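Local coordinates for L-Ala-D/L-Glu epimerase, a muconate lactonizing enzyme (Klebsiella pneumoniae subsp. pneumoniae MGH 78578, PDB 3FCP), which belongs to the enolase superfamily, pairing an N-terminal capping domain with a C-terminal barrel domain that binds a magnesium ion, at residues V38-S43 / T111-A116; G212-A217 / Q241-A246; Y271-A276 / A286-A291; G130-T135 / V350-T355; T53-L58 / G301-G306. All coordinates share one frame; numbering follows the deposited sequence.

Contact 1 (V38-S43 / T111-A116)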
# COMPACT_ATOMS: atom_id res chain seq x y z
N VAL A 38 45.29 -11.67 11.00
CA VAL A 38 45.17 -12.05 12.40
C VAL A 38 45.59 -13.50 12.61
O VAL A 38 45.38 -14.35 11.75
CB VAL A 38 43.72 -11.87 12.91
CG1 VAL A 38 42.75 -12.58 11.99
CG2 VAL A 38 43.58 -12.42 14.32
N ARG A 39 46.21 -13.75 13.76
CA ARG A 39 46.59 -15.11 14.14
C ARG A 39 46.06 -15.28 15.55
O ARG A 39 46.41 -14.53 16.46
CB ARG A 39 48.11 -15.31 14.12
CG ARG A 39 48.50 -16.73 14.54
CD ARG A 39 49.96 -17.02 14.25
NE ARG A 39 50.85 -16.09 14.94
CZ ARG A 39 52.14 -15.95 14.66
NH1 ARG A 39 52.69 -16.68 13.70
NH2 ARG A 39 52.87 -15.06 15.32
N LEU A 40 45.19 -16.27 15.72
CA LEU A 40 44.60 -16.54 17.02
C LEU A 40 45.17 -17.84 17.54
O LEU A 40 45.14 -18.87 16.86
CB LEU A 40 43.08 -16.63 16.88
CG LEU A 40 42.24 -16.79 18.15
CD1 LEU A 40 40.82 -16.27 17.89
CD2 LEU A 40 42.22 -18.25 18.58
N THR A 41 45.71 -17.80 18.76
CA THR A 41 46.30 -18.97 19.37
C THR A 41 45.41 -19.51 20.48
O THR A 41 44.98 -18.76 21.36
CB THR A 41 47.69 -18.66 19.95
OG1 THR A 41 48.56 -18.21 18.90
CG2 THR A 41 48.30 -19.91 20.59
N ARG A 42 45.14 -20.81 20.43
CA ARG A 42 44.31 -21.47 21.43
C ARG A 42 45.18 -22.10 22.52
O ARG A 42 46.38 -22.26 22.35
CB ARG A 42 43.46 -22.55 20.77
CG ARG A 42 42.36 -22.00 19.86
CD ARG A 42 41.94 -23.00 18.79
NE ARG A 42 41.68 -24.34 19.32
CZ ARG A 42 40.55 -25.01 19.14
NH1 ARG A 42 39.55 -24.46 18.45
NH2 ARG A 42 40.42 -26.24 19.60
N SER A 43 44.56 -22.47 23.64
CA SER A 43 45.27 -23.09 24.74
C SER A 43 45.78 -24.49 24.40
O SER A 43 46.62 -25.04 25.11
CB SER A 43 44.38 -23.15 25.99
OG SER A 43 43.18 -23.86 25.72
N THR A 111 36.95 -15.87 10.93
CA THR A 111 37.70 -16.70 9.99
C THR A 111 38.76 -17.49 10.73
O THR A 111 38.90 -18.71 10.53
CB THR A 111 38.39 -15.83 8.91
OG1 THR A 111 37.39 -15.14 8.15
CG2 THR A 111 39.23 -16.71 7.98
N ALA A 112 39.51 -16.81 11.59
CA ALA A 112 40.57 -17.45 12.36
C ALA A 112 40.01 -18.53 13.28
O ALA A 112 40.59 -19.61 13.42
CB ALA A 112 41.35 -16.40 13.16
N LEU A 113 38.88 -18.23 13.92
CA LEU A 113 38.24 -19.17 14.82
C LEU A 113 37.85 -20.43 14.05
O LEU A 113 38.04 -21.55 14.53
CB LEU A 113 36.98 -18.55 15.46
CG LEU A 113 37.24 -17.50 16.54
CD1 LEU A 113 35.95 -16.77 16.89
CD2 LEU A 113 37.83 -18.19 17.77
N LEU A 114 37.30 -20.24 12.85
CA LEU A 114 36.90 -21.37 12.02
C LEU A 114 38.12 -22.14 11.51
O LEU A 114 38.09 -23.36 11.43
CB LEU A 114 36.05 -20.89 10.83
CG LEU A 114 34.61 -20.49 11.15
CD1 LEU A 114 33.98 -19.79 9.96
CD2 LEU A 114 33.80 -21.73 11.53
N ASP A 115 39.19 -21.42 11.17
CA ASP A 115 40.42 -22.06 10.70
C ASP A 115 40.93 -23.00 11.80
O ASP A 115 41.23 -24.16 11.54
CB ASP A 115 41.47 -21.00 10.36
CG ASP A 115 42.76 -21.59 9.78
OD1 ASP A 115 42.70 -22.65 9.12
OD2 ASP A 115 43.84 -20.98 9.98
N ALA A 116 41.01 -22.49 13.02
CA ALA A 116 41.50 -23.26 14.15
C ALA A 116 40.62 -24.46 14.52
O ALA A 116 41.14 -25.54 14.80
CB ALA A 116 41.69 -22.35 15.38
O HOH W 1 38.76 -21.82 17.32
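A112 opens the helical side of this contact, its CB lying 4.1 Å from L40 CB and 4.2 Å from V38 CG1, where the backbones come nearest (L40 CA to A112 CA 6.2 Å). The two segment axes approach to 8.2 Å at an angle of 47°, consistent with the small side chain there. L113 follows. Its first bond does not aim at the strand, but CD2 swings in to meet L40 CD1 at 3.6 Å; CG of L40, anti to the backbone N (chi1 -175°), sends the branch point toward L113, and CD1 makes the contact. One turn beyond A112, A116 turns its CB onto the aliphatic part of R42, touching CD at 3.5 Å, while A116 O stands over one guanidinium face, offset toward the rim. A water at the guanidinium edge accepts from R42 NH1 and donates to L113 O, and the charged end is held further by Q117 and by a salt bridge to D44. The contact belongs to the N-terminal capping domain: strand 33-42 is the middle of a three-stranded antiparallel sheet, between 7-17 and 47-53, and helix 103-121 packs on it, with helix 88-98 touching L113 from beyond the contact.

Contact 2 (G212-A217 / Q241-A246)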
# COMPACT_ATOMS: atom_id res chain seq x y z
N GLY A 212 20.65 5.11 -17.55
CA GLY A 212 21.77 4.21 -17.72
C GLY A 212 21.37 2.74 -17.66
O GLY A 212 21.74 1.95 -18.53
N CYS A 213 20.59 2.37 -16.66
CA CYS A 213 20.16 0.98 -16.54
C CYS A 213 19.32 0.50 -17.72
O CYS A 213 19.45 -0.64 -18.15
CB CYS A 213 19.40 0.76 -15.23
SG CYS A 213 20.49 0.73 -13.78
N ARG A 214 18.45 1.37 -18.25
CA ARG A 214 17.64 0.97 -19.40
C ARG A 214 18.54 0.67 -20.59
O ARG A 214 18.35 -0.32 -21.29
CB ARG A 214 16.64 2.08 -19.78
CG ARG A 214 15.36 2.09 -18.95
CD ARG A 214 14.32 3.03 -19.56
NE ARG A 214 14.73 4.43 -19.48
CZ ARG A 214 14.43 5.23 -18.47
NH1 ARG A 214 13.71 4.78 -17.45
NH2 ARG A 214 14.87 6.49 -18.47
N GLU A 215 19.53 1.53 -20.82
CA GLU A 215 20.47 1.36 -21.92
C GLU A 215 21.29 0.08 -21.76
O GLU A 215 21.48 -0.67 -22.72
CB GLU A 215 21.41 2.56 -21.99
CG GLU A 215 20.77 3.82 -22.52
CD GLU A 215 20.36 3.66 -23.97
OE1 GLU A 215 21.23 3.31 -24.79
OE2 GLU A 215 19.17 3.89 -24.28
N LEU A 216 21.77 -0.16 -20.54
CA LEU A 216 22.56 -1.36 -20.27
C LEU A 216 21.73 -2.62 -20.53
O LEU A 216 22.21 -3.58 -21.15
CB LEU A 216 23.06 -1.35 -18.83
CG LEU A 216 24.11 -0.28 -18.49
CD1 LEU A 216 24.27 -0.19 -16.98
CD2 LEU A 216 25.43 -0.63 -19.16
N ALA A 217 20.50 -2.63 -20.06
CA ALA A 217 19.65 -3.79 -20.27
C ALA A 217 19.42 -4.00 -21.76
O ALA A 217 19.43 -5.13 -22.24
CB ALA A 217 18.31 -3.62 -19.56
N GLN A 241 12.48 -3.32 -10.16
CA GLN A 241 11.14 -3.65 -10.61
C GLN A 241 10.83 -3.18 -12.03
O GLN A 241 9.90 -3.69 -12.66
CB GLN A 241 10.11 -3.06 -9.63
CG GLN A 241 10.08 -3.75 -8.27
CD GLN A 241 9.34 -2.95 -7.21
OE1 GLN A 241 9.15 -3.41 -6.08
NE2 GLN A 241 8.92 -1.75 -7.56
N GLN A 242 11.60 -2.24 -12.55
CA GLN A 242 11.34 -1.73 -13.90
C GLN A 242 12.41 -2.02 -14.97
O GLN A 242 12.09 -2.05 -16.16
CB GLN A 242 11.08 -0.23 -13.83
CG GLN A 242 12.26 0.58 -13.34
CD GLN A 242 11.93 2.05 -13.10
OE1 GLN A 242 12.81 2.86 -12.83
NE2 GLN A 242 10.64 2.39 -13.20
N ILE A 243 13.65 -2.25 -14.55
CA ILE A 243 14.74 -2.52 -15.49
C ILE A 243 14.70 -3.94 -16.04
O ILE A 243 14.57 -4.91 -15.29
CB ILE A 243 16.10 -2.25 -14.80
CG1 ILE A 243 16.17 -0.78 -14.36
CG2 ILE A 243 17.25 -2.58 -15.76
CD1 ILE A 243 15.89 0.22 -15.49
N GLU A 244 14.84 -4.06 -17.36
CA GLU A 244 14.77 -5.37 -18.01
C GLU A 244 16.04 -6.23 -18.04
O GLU A 244 16.41 -6.79 -19.07
CB GLU A 244 14.19 -5.21 -19.42
CG GLU A 244 12.80 -4.54 -19.38
CD GLU A 244 12.10 -4.48 -20.73
OE1 GLU A 244 12.77 -4.57 -21.78
OE2 GLU A 244 10.86 -4.33 -20.74
N THR A 245 16.68 -6.32 -16.88
CA THR A 245 17.84 -7.16 -16.68
C THR A 245 18.02 -7.25 -15.17
O THR A 245 17.36 -6.51 -14.43
CB THR A 245 19.12 -6.65 -17.36
OG1 THR A 245 20.07 -7.72 -17.41
CG2 THR A 245 19.75 -5.48 -16.60
N ALA A 246 18.88 -8.14 -14.71
CA ALA A 246 19.09 -8.32 -13.27
C ALA A 246 19.89 -7.22 -12.57
O ALA A 246 20.85 -6.68 -13.12
CB ALA A 246 19.75 -9.68 -13.03
O HOH W 2 16.45 -6.58 -21.74
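I243 has CG1 anti to its carbonyl carbon (chi1 -60°) and CD1 folded back at chi2 -54°, which brings CD1 against C213 and R214, while CG2 lies against C213 and A217. Across from it, R214 CG is likewise anti to the carbonyl carbon (chi1 -83°), and this CG is the atom that I243 CD1 meets. The setting is the C-terminal barrel domain of the enolase superfamily, where helix 206-218 meets the turn that leads from helix 233-242 into strand 246-249, so two successive helices of the barrel's outer layer are joined near their C-terminal ends. I243 is the first residue past its helix to leave helical backbone angles, and its side chain points at helix 206-218. CD1 lies 3.6 Å from C213 CB, and the same methyl is 4.0 Å from R214 CG, the two side chains crossing at about a right angle. R214 thus offers its aliphatic stem rather than its guanidinium.

A217 CB touches I243, E244 and T245: it lies 4.1 Å from I243 CG2, 3.7 Å from E244 O and 3.8 Å from T245 CG2. The chain turns at E244, the centre of an inverse gamma turn closed by a weak bond from T245 N to I243 O. T245 OG1 is engaged elsewhere, by V221 O. Between subunits, R214 packs on E244 of a neighbouring subunit, and E244 on R214 of another. No direct hydrogen bond crosses between the segments; instead a water donates to E244 O at 2.7 Å and, weakly, to A217 O at 3.4 Å.

Contact 3 (Y271-A276 / A286-A291)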
# COMPACT_ATOMS: atom_id res chain seq x y z
N TYR A 271 22.00 -10.63 -4.41
CA TYR A 271 22.81 -9.98 -3.38
C TYR A 271 24.29 -10.37 -3.53
O TYR A 271 24.63 -11.53 -3.77
CB TYR A 271 22.37 -10.39 -1.97
CG TYR A 271 21.04 -9.86 -1.48
CD1 TYR A 271 20.41 -8.79 -2.12
CD2 TYR A 271 20.45 -10.39 -0.34
CE1 TYR A 271 19.22 -8.26 -1.63
CE2 TYR A 271 19.26 -9.87 0.17
CZ TYR A 271 18.65 -8.80 -0.48
OH TYR A 271 17.48 -8.29 0.01
N ALA A 272 25.16 -9.38 -3.37
CA ALA A 272 26.60 -9.61 -3.43
C ALA A 272 27.03 -9.97 -2.01
O ALA A 272 27.28 -9.08 -1.19
CB ALA A 272 27.34 -8.35 -3.90
N LEU A 273 27.11 -11.26 -1.71
CA LEU A 273 27.54 -11.71 -0.38
C LEU A 273 29.03 -11.42 -0.21
O LEU A 273 29.82 -11.64 -1.12
CB LEU A 273 27.30 -13.21 -0.22
CG LEU A 273 25.91 -13.79 -0.50
CD1 LEU A 273 25.96 -15.31 -0.40
CD2 LEU A 273 24.92 -13.22 0.50
N LYS A 274 29.41 -10.90 0.96
CA LYS A 274 30.82 -10.63 1.26
C LYS A 274 31.02 -10.91 2.75
O LYS A 274 30.28 -10.39 3.58
CB LYS A 274 31.18 -9.17 0.95
CG LYS A 274 31.12 -8.83 -0.55
CD LYS A 274 31.63 -7.43 -0.83
CE LYS A 274 31.55 -7.10 -2.33
NZ LYS A 274 32.09 -5.76 -2.62
N ILE A 275 32.02 -11.72 3.08
CA ILE A 275 32.23 -12.03 4.49
C ILE A 275 32.55 -10.78 5.31
O ILE A 275 32.12 -10.68 6.47
CB ILE A 275 33.33 -13.12 4.70
CG1 ILE A 275 34.71 -12.61 4.28
CG2 ILE A 275 32.97 -14.37 3.91
CD1 ILE A 275 35.83 -13.62 4.57
N ALA A 276 33.26 -9.83 4.71
CA ALA A 276 33.63 -8.59 5.41
C ALA A 276 32.42 -7.75 5.82
O ALA A 276 32.42 -7.12 6.88
CB ALA A 276 34.56 -7.74 4.53
N ALA A 286 23.74 -16.42 7.14
CA ALA A 286 22.39 -16.03 7.55
C ALA A 286 21.78 -15.14 6.46
O ALA A 286 20.61 -15.28 6.10
CB ALA A 286 22.43 -15.27 8.89
N LEU A 287 22.60 -14.23 5.93
CA LEU A 287 22.16 -13.34 4.87
C LEU A 287 21.80 -14.19 3.65
O LEU A 287 20.79 -13.96 2.98
CB LEU A 287 23.28 -12.37 4.49
CG LEU A 287 22.99 -10.98 3.91
CD1 LEU A 287 24.13 -10.62 2.98
CD2 LEU A 287 21.65 -10.92 3.20
N ALA A 288 22.63 -15.18 3.36
CA ALA A 288 22.38 -16.06 2.23
C ALA A 288 21.03 -16.77 2.36
O ALA A 288 20.27 -16.85 1.39
CB ALA A 288 23.50 -17.09 2.09
N ARG A 289 20.72 -17.29 3.55
CA ARG A 289 19.45 -17.99 3.75
C ARG A 289 18.25 -17.05 3.64
O ARG A 289 17.19 -17.45 3.16
CB ARG A 289 19.44 -18.70 5.11
CG ARG A 289 20.50 -19.80 5.26
CD ARG A 289 20.42 -20.86 4.16
NE ARG A 289 21.39 -21.95 4.38
CZ ARG A 289 21.74 -22.84 3.46
NH1 ARG A 289 21.22 -22.78 2.24
NH2 ARG A 289 22.61 -23.80 3.75
N VAL A 290 18.40 -15.81 4.09
CA VAL A 290 17.34 -14.82 3.99
C VAL A 290 17.07 -14.62 2.51
O VAL A 290 15.93 -14.64 2.05
CB VAL A 290 17.76 -13.47 4.62
CG1 VAL A 290 16.79 -12.35 4.21
CG2 VAL A 290 17.81 -13.59 6.15
N ALA A 291 18.15 -14.42 1.76
CA ALA A 291 18.03 -14.21 0.32
C ALA A 291 17.31 -15.38 -0.33
O ALA A 291 16.39 -15.19 -1.12
CB ALA A 291 19.41 -14.02 -0.30
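Y271 and L287 cross at about a right angle, and the ring meets the leucine obliquely: Y271 CD2 lies 3.8 Å from L287 CD2. A291 CB reaches the same ring atom, also at 3.8 Å, so one ring carbon, CD2, rests on two apolar groups a helical turn apart. CG is anti to the carbonyl carbon (chi1 -71°), which starts the ring toward the helix, and the hydroxyl is bonded to G259 O. L273, two residues on and on the same side of the strand, slides past L287 in the opposite direction, with L273 CD2 3.7 Å from L287 CD1. Its other methyl, CD1, sits 3.9 Å from A288 CB. L287 divides its two methyls between the two strand residues. All five touching side chains are buried, and no hydrogen bond joins the segments. Short-segment axes 9.7 Å apart, running at 159°, put strand 271-273 and helix 286-291 nearly antiparallel. The alternating residues A272 and K274 turn away from the helix; K274 NZ is hydrogen-bonded to D250, a ligand of the magnesium ion. Such a parallel strand, followed by a helix that packs back along its outer face, is the repeating beta-alpha element of a TIM-type barrel.

Contact 4 (G130-T135 / V350-T355)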
# COMPACT_ATOMS: atom_id res chain seq x y z
N GLY A 130 28.78 -27.16 6.95
CA GLY A 130 27.76 -28.06 6.42
C GLY A 130 28.13 -28.89 5.22
O GLY A 130 27.39 -29.79 4.84
N GLY A 131 29.27 -28.58 4.60
CA GLY A 131 29.69 -29.35 3.44
C GLY A 131 29.65 -28.55 2.15
O GLY A 131 28.75 -27.73 1.93
N ALA A 132 30.63 -28.80 1.29
CA ALA A 132 30.71 -28.12 0.02
C ALA A 132 29.84 -28.78 -1.04
O ALA A 132 29.85 -30.01 -1.20
CB ALA A 132 32.15 -28.08 -0.46
N LEU A 133 29.09 -27.96 -1.76
CA LEU A 133 28.23 -28.43 -2.84
C LEU A 133 29.12 -28.54 -4.07
O LEU A 133 28.84 -29.31 -5.00
CB LEU A 133 27.13 -27.41 -3.12
CG LEU A 133 25.72 -27.56 -2.56
CD1 LEU A 133 25.71 -28.26 -1.22
CD2 LEU A 133 25.10 -26.16 -2.47
N GLN A 134 30.19 -27.76 -4.06
CA GLN A 134 31.12 -27.67 -5.19
C GLN A 134 32.51 -27.41 -4.62
O GLN A 134 32.67 -26.59 -3.71
CB GLN A 134 30.67 -26.50 -6.06
CG GLN A 134 31.17 -26.47 -7.47
CD GLN A 134 30.68 -25.23 -8.20
OE1 GLN A 134 30.86 -25.09 -9.41
NE2 GLN A 134 30.06 -24.32 -7.46
N THR A 135 33.53 -28.08 -5.16
CA THR A 135 34.89 -27.89 -4.68
C THR A 135 35.75 -27.11 -5.68
O THR A 135 36.96 -26.94 -5.48
CB THR A 135 35.53 -29.26 -4.34
OG1 THR A 135 36.64 -29.06 -3.47
CG2 THR A 135 35.99 -29.97 -5.60
N VAL A 350 38.63 -21.58 -9.54
CA VAL A 350 39.60 -21.65 -8.46
C VAL A 350 39.31 -22.95 -7.69
O VAL A 350 38.15 -23.32 -7.49
CB VAL A 350 39.50 -20.42 -7.51
CG1 VAL A 350 38.14 -20.37 -6.84
CG2 VAL A 350 40.61 -20.49 -6.48
N ALA A 351 40.36 -23.65 -7.29
CA ALA A 351 40.19 -24.89 -6.57
C ALA A 351 40.10 -24.62 -5.08
O ALA A 351 40.93 -23.89 -4.52
CB ALA A 351 41.34 -25.84 -6.87
N LEU A 352 39.09 -25.20 -4.44
CA LEU A 352 38.90 -25.02 -3.00
C LEU A 352 39.67 -26.09 -2.22
O LEU A 352 39.43 -27.28 -2.39
CB LEU A 352 37.42 -25.13 -2.64
CG LEU A 352 37.13 -24.98 -1.15
CD1 LEU A 352 37.36 -23.53 -0.72
CD2 LEU A 352 35.71 -25.40 -0.85
N PRO A 353 40.59 -25.67 -1.34
CA PRO A 353 41.34 -26.67 -0.57
C PRO A 353 40.38 -27.47 0.30
O PRO A 353 39.35 -26.95 0.73
CB PRO A 353 42.29 -25.81 0.28
CG PRO A 353 42.44 -24.54 -0.52
CD PRO A 353 41.04 -24.30 -1.03
N GLN A 354 40.70 -28.73 0.56
CA GLN A 354 39.84 -29.55 1.41
C GLN A 354 40.64 -30.18 2.55
O GLN A 354 40.24 -31.21 3.09
CB GLN A 354 39.12 -30.62 0.60
CG GLN A 354 38.00 -30.10 -0.31
CD GLN A 354 36.84 -29.48 0.46
OE1 GLN A 354 36.89 -28.32 0.88
NE2 GLN A 354 35.79 -30.26 0.65
N THR A 355 41.76 -29.56 2.90
CA THR A 355 42.58 -30.04 4.00
C THR A 355 42.00 -29.39 5.26
O THR A 355 41.07 -28.59 5.16
CB THR A 355 44.05 -29.63 3.79
OG1 THR A 355 44.14 -28.22 3.62
CG2 THR A 355 44.62 -30.32 2.55
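T135 O accepts a hydrogen bond from L352 N at 2.9 Å, with an N-H...O angle of 164°. It is nearly straight at the hydrogen, although the donor is tilted 32° from the carbonyl plane. The same oxygen has L352 CB at 3.4 Å, so backbone bond and side-chain contact fall on one residue. L352 CA is 5.2 Å from T135 CA, the nearest backbone approach.

This bond continues the sheet pairing just past strand 349-351, which runs antiparallel to strand 136-143, where V350 and L137 are bonded through their backbones. The chain after the barrel helices thereby returns to flank the first strand of the C-terminal domain. G130, at positive phi, is the C-prime residue of the Schellman motif ending helix 125-128, from which the loop sets out toward that strand.

Apolar contact is light. L352 CG, anti to the backbone N (chi1 179°), turns the leucine's branch point toward the loop. Its CD2 then lies 4.5 Å from A132 CB; L314, H315 and S126 also touch this leucine. On the solvent-exposed side, where T135 and Q354 lie, T135 OG1 is 3.6 Å from Q354 CG, the two side chains crossing obliquely.

Bonds to another chain involve the loop backbone: A132 O accepts from N87 of a neighbouring subunit, and G131 O from N89 of the same subunit.

Contact 5 (T53-L58 / G301-G306)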
# COMPACT_ATOMS: atom_id res chain seq x y z
N THR A 53 40.26 -7.05 4.89
CA THR A 53 40.82 -6.12 3.92
C THR A 53 39.74 -5.24 3.30
O THR A 53 38.58 -5.64 3.21
CB THR A 53 41.54 -6.89 2.79
OG1 THR A 53 42.70 -7.55 3.33
CG2 THR A 53 41.97 -5.96 1.67
N THR A 54 40.13 -4.05 2.87
CA THR A 54 39.19 -3.16 2.22
C THR A 54 39.87 -2.50 1.02
O THR A 54 41.03 -2.80 0.71
CB THR A 54 38.66 -2.06 3.15
OG1 THR A 54 37.58 -1.38 2.49
CG2 THR A 54 39.75 -1.06 3.50
N ILE A 55 39.15 -1.61 0.37
CA ILE A 55 39.65 -0.92 -0.81
C ILE A 55 39.74 0.59 -0.58
O ILE A 55 38.79 1.21 -0.13
CB ILE A 55 38.72 -1.17 -2.02
CG1 ILE A 55 38.51 -2.68 -2.20
CG2 ILE A 55 39.30 -0.57 -3.28
CD1 ILE A 55 37.36 -3.05 -3.15
N GLY A 56 40.91 1.16 -0.88
CA GLY A 56 41.11 2.59 -0.77
C GLY A 56 40.86 3.31 0.54
O GLY A 56 40.22 4.36 0.56
N GLY A 57 41.39 2.77 1.64
CA GLY A 57 41.23 3.42 2.93
C GLY A 57 39.80 3.55 3.41
O GLY A 57 39.21 2.58 3.88
N LEU A 58 39.25 4.75 3.30
CA LEU A 58 37.87 5.00 3.73
C LEU A 58 36.99 5.46 2.56
O LEU A 58 35.86 5.92 2.76
CB LEU A 58 37.83 6.06 4.85
CG LEU A 58 38.38 5.61 6.21
CD1 LEU A 58 38.44 6.79 7.17
CD2 LEU A 58 37.50 4.50 6.78
N GLY A 301 30.89 -12.24 -3.43
CA GLY A 301 31.63 -11.00 -3.53
C GLY A 301 32.96 -10.91 -2.81
O GLY A 301 33.28 -11.74 -1.96
N THR A 302 33.74 -9.88 -3.15
CA THR A 302 35.06 -9.67 -2.56
C THR A 302 35.34 -8.21 -2.24
O THR A 302 34.68 -7.31 -2.76
CB THR A 302 36.20 -10.12 -3.52
OG1 THR A 302 37.44 -10.20 -2.81
CG2 THR A 302 36.36 -9.12 -4.68
N MET A 303 36.32 -8.01 -1.36
CA MET A 303 36.78 -6.68 -1.00
C MET A 303 38.24 -6.65 -1.46
O MET A 303 39.06 -5.85 -1.01
CB MET A 303 36.69 -6.46 0.52
CG MET A 303 35.27 -6.24 1.06
SD MET A 303 34.32 -4.87 0.31
CE MET A 303 35.34 -3.51 0.65
N LEU A 304 38.54 -7.55 -2.40
CA LEU A 304 39.87 -7.73 -2.98
C LEU A 304 40.85 -8.25 -1.94
O LEU A 304 41.97 -7.75 -1.80
CB LEU A 304 40.38 -6.42 -3.61
CG LEU A 304 39.58 -5.92 -4.82
CD1 LEU A 304 40.24 -4.68 -5.43
CD2 LEU A 304 39.49 -7.02 -5.86
N GLU A 305 40.42 -9.27 -1.20
CA GLU A 305 41.24 -9.90 -0.17
C GLU A 305 42.39 -10.67 -0.81
O GLU A 305 42.33 -11.03 -1.99
CB GLU A 305 40.42 -10.92 0.63
CG GLU A 305 39.36 -10.37 1.59
CD GLU A 305 38.06 -9.99 0.91
OE1 GLU A 305 37.86 -10.30 -0.28
OE2 GLU A 305 37.22 -9.38 1.60
N GLY A 306 43.44 -10.91 -0.02
CA GLY A 306 44.56 -11.71 -0.49
C GLY A 306 44.10 -13.16 -0.39
O GLY A 306 42.89 -13.42 -0.34
O HOH W 3 37.79 -8.40 3.93
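The CA atoms of the two irregular segments come nearest at T54 and M303, 5.3 Å, with T53 and E305 at 5.6 Å. No direct hydrogen bond crosses; the backbones meet side chains instead. T53 O lies 3.4 Å from M303 CB, and M303 O, buried with no polar partner in the model, faces I55 CG1 at 3.4 Å. M303 bends at chi2 and chi3 (-56° and -59°) and lies side by side with T54, its CE 3.6 Å from T54 OG1. I55 CD1 reaches L304 CG at 4.0 Å, the two side chains crossing obliquely.

Several bonds within segment 301-306 brace its turn. T302 OG1 accepts from L304 N in an ST turn and donates to E305 OE1 at 2.6 Å, nearly along the C-O axis; M303 N reaches the same oxygen from above the carboxylate plane. The other oxygen, OE2, takes a bond from a water that accepts from T53 N.

F104 of helix 103-121 touches T54 and M303, whose side chain is about 7 Å from the bound magnesium ion. The contact joins the loop after strand 47-53 of the capping domain to the loop between barrel strand 297-300 and helix 307-317.

How the contacts relate
Contacts 1, 3 and 5 are buried, while contacts 2 and 4 are partly exposed; of the five, only contact 1 has no other chain touching its segments. Contacts 2 and 3 lie within the barrel domain and rest on apolar packing, contact 3 between strand and helix, contact 2 at a helix end, with a water between E244 O and A217 O. Contact 1 is the strand-helix counterpart of contact 3 in the capping domain, and T111 there touches I275 of contact 3. Contact 5 bridges the two domains near the magnesium ion and has side-chain hydrogen bonds within one segment; it adjoins contact 3, where L273 O and G301 N probably form a hydrogen bond. Contact 4 reaches the same sheet as contact 3 and has a direct backbone hydrogen bond between its segments.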